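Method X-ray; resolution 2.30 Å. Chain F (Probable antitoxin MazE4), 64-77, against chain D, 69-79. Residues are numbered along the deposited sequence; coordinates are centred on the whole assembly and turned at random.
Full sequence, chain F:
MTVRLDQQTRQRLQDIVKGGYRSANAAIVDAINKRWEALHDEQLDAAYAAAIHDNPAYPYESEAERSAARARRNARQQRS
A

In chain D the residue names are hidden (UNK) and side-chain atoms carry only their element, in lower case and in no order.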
# COMPACT_ATOMS: atom_id res chain seq x y z
N ALA F 64 -29.49 -8.25 -3.66
CA ALA F 64 -30.49 -7.79 -4.63
C ALA F 64 -30.24 -6.35 -5.03
O ALA F 64 -30.30 -6.04 -6.19
CB ALA F 64 -31.91 -7.93 -4.06
N GLU F 65 -29.99 -5.48 -4.06
CA GLU F 65 -29.58 -4.09 -4.33
C GLU F 65 -28.38 -3.98 -5.30
O GLU F 65 -28.40 -3.14 -6.22
CB GLU F 65 -29.26 -3.33 -3.04
CG GLU F 65 -30.46 -2.93 -2.17
CD GLU F 65 -30.20 -1.72 -1.25
OE1 GLU F 65 -31.09 -1.41 -0.42
OE2 GLU F 65 -29.12 -1.05 -1.33
N ARG F 66 -27.37 -4.82 -5.09
CA ARG F 66 -26.17 -4.84 -5.94
C ARG F 66 -26.52 -5.20 -7.39
O ARG F 66 -26.05 -4.59 -8.33
CB ARG F 66 -25.13 -5.79 -5.35
CG ARG F 66 -24.10 -6.34 -6.33
CD ARG F 66 -23.01 -7.11 -5.62
NE ARG F 66 -22.16 -6.17 -4.91
CZ ARG F 66 -21.59 -6.34 -3.72
NH1 ARG F 66 -21.76 -7.47 -3.01
NH2 ARG F 66 -20.84 -5.35 -3.23
N SER F 67 -27.40 -6.18 -7.53
CA SER F 67 -27.82 -6.69 -8.84
C SER F 67 -28.53 -5.62 -9.63
O SER F 67 -28.16 -5.34 -10.76
CB SER F 67 -28.73 -7.93 -8.66
OG SER F 67 -27.97 -9.02 -8.15
N ALA F 68 -29.53 -5.02 -9.01
CA ALA F 68 -30.20 -3.89 -9.60
C ALA F 68 -29.18 -2.83 -10.09
O ALA F 68 -29.22 -2.45 -11.25
CB ALA F 68 -31.16 -3.29 -8.61
N ALA F 69 -28.24 -2.45 -9.22
CA ALA F 69 -27.22 -1.42 -9.53
C ALA F 69 -26.35 -1.84 -10.72
O ALA F 69 -26.11 -1.03 -11.64
CB ALA F 69 -26.37 -1.14 -8.30
N ARG F 70 -25.95 -3.11 -10.75
CA ARG F 70 -25.20 -3.69 -11.89
C ARG F 70 -25.98 -3.65 -13.20
O ARG F 70 -25.43 -3.23 -14.23
CB ARG F 70 -24.84 -5.15 -11.65
CG ARG F 70 -23.87 -5.37 -10.52
CD ARG F 70 -22.46 -4.98 -10.88
NE ARG F 70 -21.60 -5.12 -9.71
CZ ARG F 70 -21.58 -4.28 -8.66
NH1 ARG F 70 -22.38 -3.19 -8.57
NH2 ARG F 70 -20.76 -4.56 -7.67
N ALA F 71 -27.25 -4.07 -13.15
CA ALA F 71 -28.10 -4.09 -14.35
C ALA F 71 -28.29 -2.70 -14.89
O ALA F 71 -28.26 -2.53 -16.09
CB ALA F 71 -29.47 -4.69 -14.05
N ARG F 72 -28.50 -1.73 -14.01
CA ARG F 72 -28.65 -0.33 -14.46
C ARG F 72 -27.33 0.23 -15.06
O ARG F 72 -27.34 1.03 -15.97
CB ARG F 72 -29.11 0.56 -13.31
CG ARG F 72 -30.50 0.21 -12.79
CD ARG F 72 -30.87 0.98 -11.53
NE ARG F 72 -30.70 2.41 -11.73
CZ ARG F 72 -31.65 3.28 -12.05
NH1 ARG F 72 -32.92 2.91 -12.22
NH2 ARG F 72 -31.32 4.54 -12.19
N ARG F 73 -26.20 -0.16 -14.47
CA ARG F 73 -24.92 0.23 -14.98
C ARG F 73 -24.74 -0.34 -16.40
O ARG F 73 -24.37 0.37 -17.29
CB ARG F 73 -23.82 -0.30 -14.06
CG ARG F 73 -22.40 -0.09 -14.57
CD ARG F 73 -21.44 -0.99 -13.86
NE ARG F 73 -21.67 -2.37 -14.23
CZ ARG F 73 -21.03 -3.41 -13.72
NH1 ARG F 73 -20.08 -3.25 -12.80
NH2 ARG F 73 -21.34 -4.62 -14.15
N ASN F 74 -25.02 -1.63 -16.58
CA ASN F 74 -24.92 -2.31 -17.87
C ASN F 74 -25.82 -1.71 -18.93
O ASN F 74 -25.39 -1.46 -20.04
CB ASN F 74 -25.18 -3.80 -17.73
CG ASN F 74 -24.07 -4.50 -16.93
OD1 ASN F 74 -23.01 -3.94 -16.68
ND2 ASN F 74 -24.33 -5.73 -16.51
N ALA F 75 -27.05 -1.42 -18.56
CA ALA F 75 -27.93 -0.63 -19.42
C ALA F 75 -27.32 0.68 -19.92
O ALA F 75 -27.52 1.05 -21.08
CB ALA F 75 -29.25 -0.33 -18.69
N ARG F 76 -26.62 1.38 -19.03
CA ARG F 76 -25.97 2.64 -19.39
C ARG F 76 -24.78 2.44 -20.34
O ARG F 76 -24.44 3.36 -21.08
CB ARG F 76 -25.53 3.42 -18.13
CG ARG F 76 -26.65 4.23 -17.47
CD ARG F 76 -26.16 5.13 -16.34
NE ARG F 76 -25.49 4.38 -15.26
CZ ARG F 76 -26.09 3.84 -14.20
NH1 ARG F 76 -27.40 3.94 -13.98
NH2 ARG F 76 -25.36 3.20 -13.31
N GLN F 77 -24.12 1.28 -20.28
CA GLN F 77 -22.93 0.99 -21.11
C GLN F 77 -23.41 0.60 -22.52
O GLN F 77 -22.91 1.12 -23.52
CB GLN F 77 -22.07 -0.13 -20.48
CG GLN F 77 -21.50 0.10 -19.07
CD GLN F 77 -20.81 1.46 -18.87
OE1 GLN F 77 -19.79 1.77 -19.52
NE2 GLN F 77 -21.36 2.28 -17.98
N UNK D 69 -20.86 5.93 0.56
CA UNK D 69 -20.30 4.84 -0.23
C UNK D 69 -21.24 4.32 -1.31
O UNK D 69 -20.83 3.57 -2.15
o UNK D 69 -17.60 4.15 1.00
c UNK D 69 -18.73 4.00 1.54
o UNK D 69 -18.94 4.06 2.79
c UNK D 69 -19.91 3.69 0.66
N UNK D 70 -22.51 4.67 -1.26
CA UNK D 70 -23.49 4.13 -2.20
C UNK D 70 -23.93 5.29 -3.05
O UNK D 70 -24.97 5.93 -2.83
c UNK D 70 -24.65 3.50 -1.44
c UNK D 70 -25.69 2.84 -2.35
n UNK D 70 -26.84 2.52 -1.76
o UNK D 70 -25.48 2.64 -3.55
N UNK D 71 -23.11 5.57 -4.03
CA UNK D 71 -23.40 6.58 -5.04
C UNK D 71 -24.16 5.93 -6.22
O UNK D 71 -23.87 4.84 -6.62
c UNK D 71 -22.25 8.14 -6.66
c UNK D 71 -19.99 8.21 -4.44
c UNK D 71 -21.48 8.01 -4.31
c UNK D 71 -22.07 7.22 -5.48
N UNK D 72 -25.14 6.62 -6.79
CA UNK D 72 -25.95 6.05 -7.87
C UNK D 72 -26.31 7.12 -8.85
O UNK D 72 -26.45 8.25 -8.44
o UNK D 72 -26.58 1.83 -7.49
c UNK D 72 -27.26 5.45 -7.32
c UNK D 72 -27.12 4.04 -6.79
c UNK D 72 -26.76 3.00 -7.87
o UNK D 72 -26.67 3.34 -9.08
N UNK D 73 -26.49 6.74 -10.12
CA UNK D 73 -26.94 7.62 -11.21
C UNK D 73 -28.44 7.41 -11.48
O UNK D 73 -28.85 6.28 -11.75
o UNK D 73 -24.79 7.46 -12.17
c UNK D 73 -26.17 7.33 -12.48
c UNK D 73 -26.53 8.31 -13.61
N UNK D 74 -29.23 8.49 -11.38
CA UNK D 74 -30.70 8.42 -11.49
C UNK D 74 -31.15 9.34 -12.57
O UNK D 74 -30.80 10.53 -12.57
c UNK D 74 -30.96 6.96 -8.78
c UNK D 74 -31.69 9.11 -7.76
c UNK D 74 -31.43 8.90 -10.22
c UNK D 74 -30.89 8.47 -8.87
N UNK D 75 -32.01 8.82 -13.42
CA UNK D 75 -32.60 9.62 -14.47
C UNK D 75 -33.53 10.67 -13.91
O UNK D 75 -34.24 10.39 -12.94
N UNK D 76 -33.52 11.85 -14.51
CA UNK D 76 -34.45 12.91 -14.10
C UNK D 76 -35.88 12.38 -14.09
O UNK D 76 -36.58 12.57 -13.10
c UNK D 76 -33.19 15.09 -14.44
c UNK D 76 -34.30 14.17 -14.96
c UNK D 76 -32.60 16.01 -15.49
n UNK D 76 -33.23 17.55 -17.31
c UNK D 76 -33.54 17.11 -15.93
N UNK D 77 -36.26 11.66 -15.15
CA UNK D 77 -37.59 11.02 -15.25
C UNK D 77 -37.92 9.99 -14.17
O UNK D 77 -39.08 9.65 -13.97
o UNK D 77 -35.76 9.03 -16.74
c UNK D 77 -37.04 9.02 -16.81
o UNK D 77 -37.73 7.97 -17.01
c UNK D 77 -37.79 10.37 -16.64
N UNK D 78 -36.92 9.50 -13.49
CA UNK D 78 -37.10 8.52 -12.47
C UNK D 78 -37.31 9.13 -11.12
O UNK D 78 -37.70 8.48 -10.20
o UNK D 78 -33.20 6.15 -13.37
c UNK D 78 -34.35 5.83 -13.14
o UNK D 78 -34.59 4.77 -12.62
c UNK D 78 -35.87 7.66 -12.34
c UNK D 78 -35.47 6.78 -13.49
N UNK D 79 -37.03 10.41 -11.00
CA UNK D 79 -37.10 11.06 -9.72
C UNK D 79 -38.20 11.44 -8.76
O UNK D 79 -37.97 11.47 -7.57
c UNK D 79 -35.16 12.63 -10.06
c UNK D 79 -36.65 12.50 -9.82
c UNK D 79 -34.75 14.07 -10.07
c UNK D 79 -34.36 11.86 -9.05
O HOH W 1 -28.12 3.92 -11.16

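Position 69 has two side-chain carbons, the second carrying two oxygens: a short carboxylate, D69(D). It is out of reach of chain F, and both oxygens are hydrogen-bonded elsewhere in the structure.

Position 70 also has two carbons, but the second bears one oxygen and one nitrogen, an amide, so this is N70(D). Its ND2 lies 4.3 Å from OE2 of E65(F), a polar neighbour without charge set beside a carboxylate.

At position 71 four carbons fork at the first, one arm being two carbons long. This is I71(D), beta-branched as strands readily accept, and it makes no contact with the helix.

Position 72 carries three carbons, the third with two oxygens: E72(D). Its CA-to-CB bond points sideways, yet chi1 and chi2, both m, bring the carboxylate nearer the helix. OE2 lies 3.1 Å from CB of A69(F), whose small side chain leaves room for this approach.

Position 73 has one carbon bearing an oxygen and a second carbon, which defines T73(D). CB packs over one face of the R76(F) guanidinium, 3.9 Å from CZ, while the backbone O accepts a hydrogen bond from NH2 of R72(F) at 3.1 Å.

The four carbons of position 74 fork at the second: L74(D). CA-to-CB points away, although CD2 still comes within 4.2 Å of NH2 of R72(F).

Position 75 has no side-chain atoms and is G75(D). An ideal CB would meet no chain F atom, but would clash with a carboxylate oxygen of position 77.

Position 76, four carbons in a row ending in nitrogen, is K76(D), and position 77, two carbons with two oxygens on the second, is D77(D); neither reaches chain F.

Position 78 has three carbons, the third carrying two oxygens, one 2.5 Å from NH1 of R72(F). The third carbon before the two oxygens makes this glutamate rather than aspartate, E78(D); its negative charge suits the guanidinium it meets, and OE1 also ties it to its own chain by accepting from N of G75(D) at 2.9 Å.

Position 79, four carbons forked at the second, is L79(D), buried but remote from this helix.

The contact centres on two arginines one helical turn apart. R72(F) grips E78(D) through a two-pronged salt bridge, NH1 to OE2 at 2.5 Å and NH2 to OE1 at 2.7 Å, with T73(D) O also at the guanidinium edge. Water 1 completes the network: it accepts from NE of R72(F) at 3.0 Å and NH1 of R76(F) at 2.9 Å, and donates to OE1 of E72(D) at 2.6 Å and O of T73(D) at 2.5 Å.

Chain D, residues 69-79: DNIETLGKDEL
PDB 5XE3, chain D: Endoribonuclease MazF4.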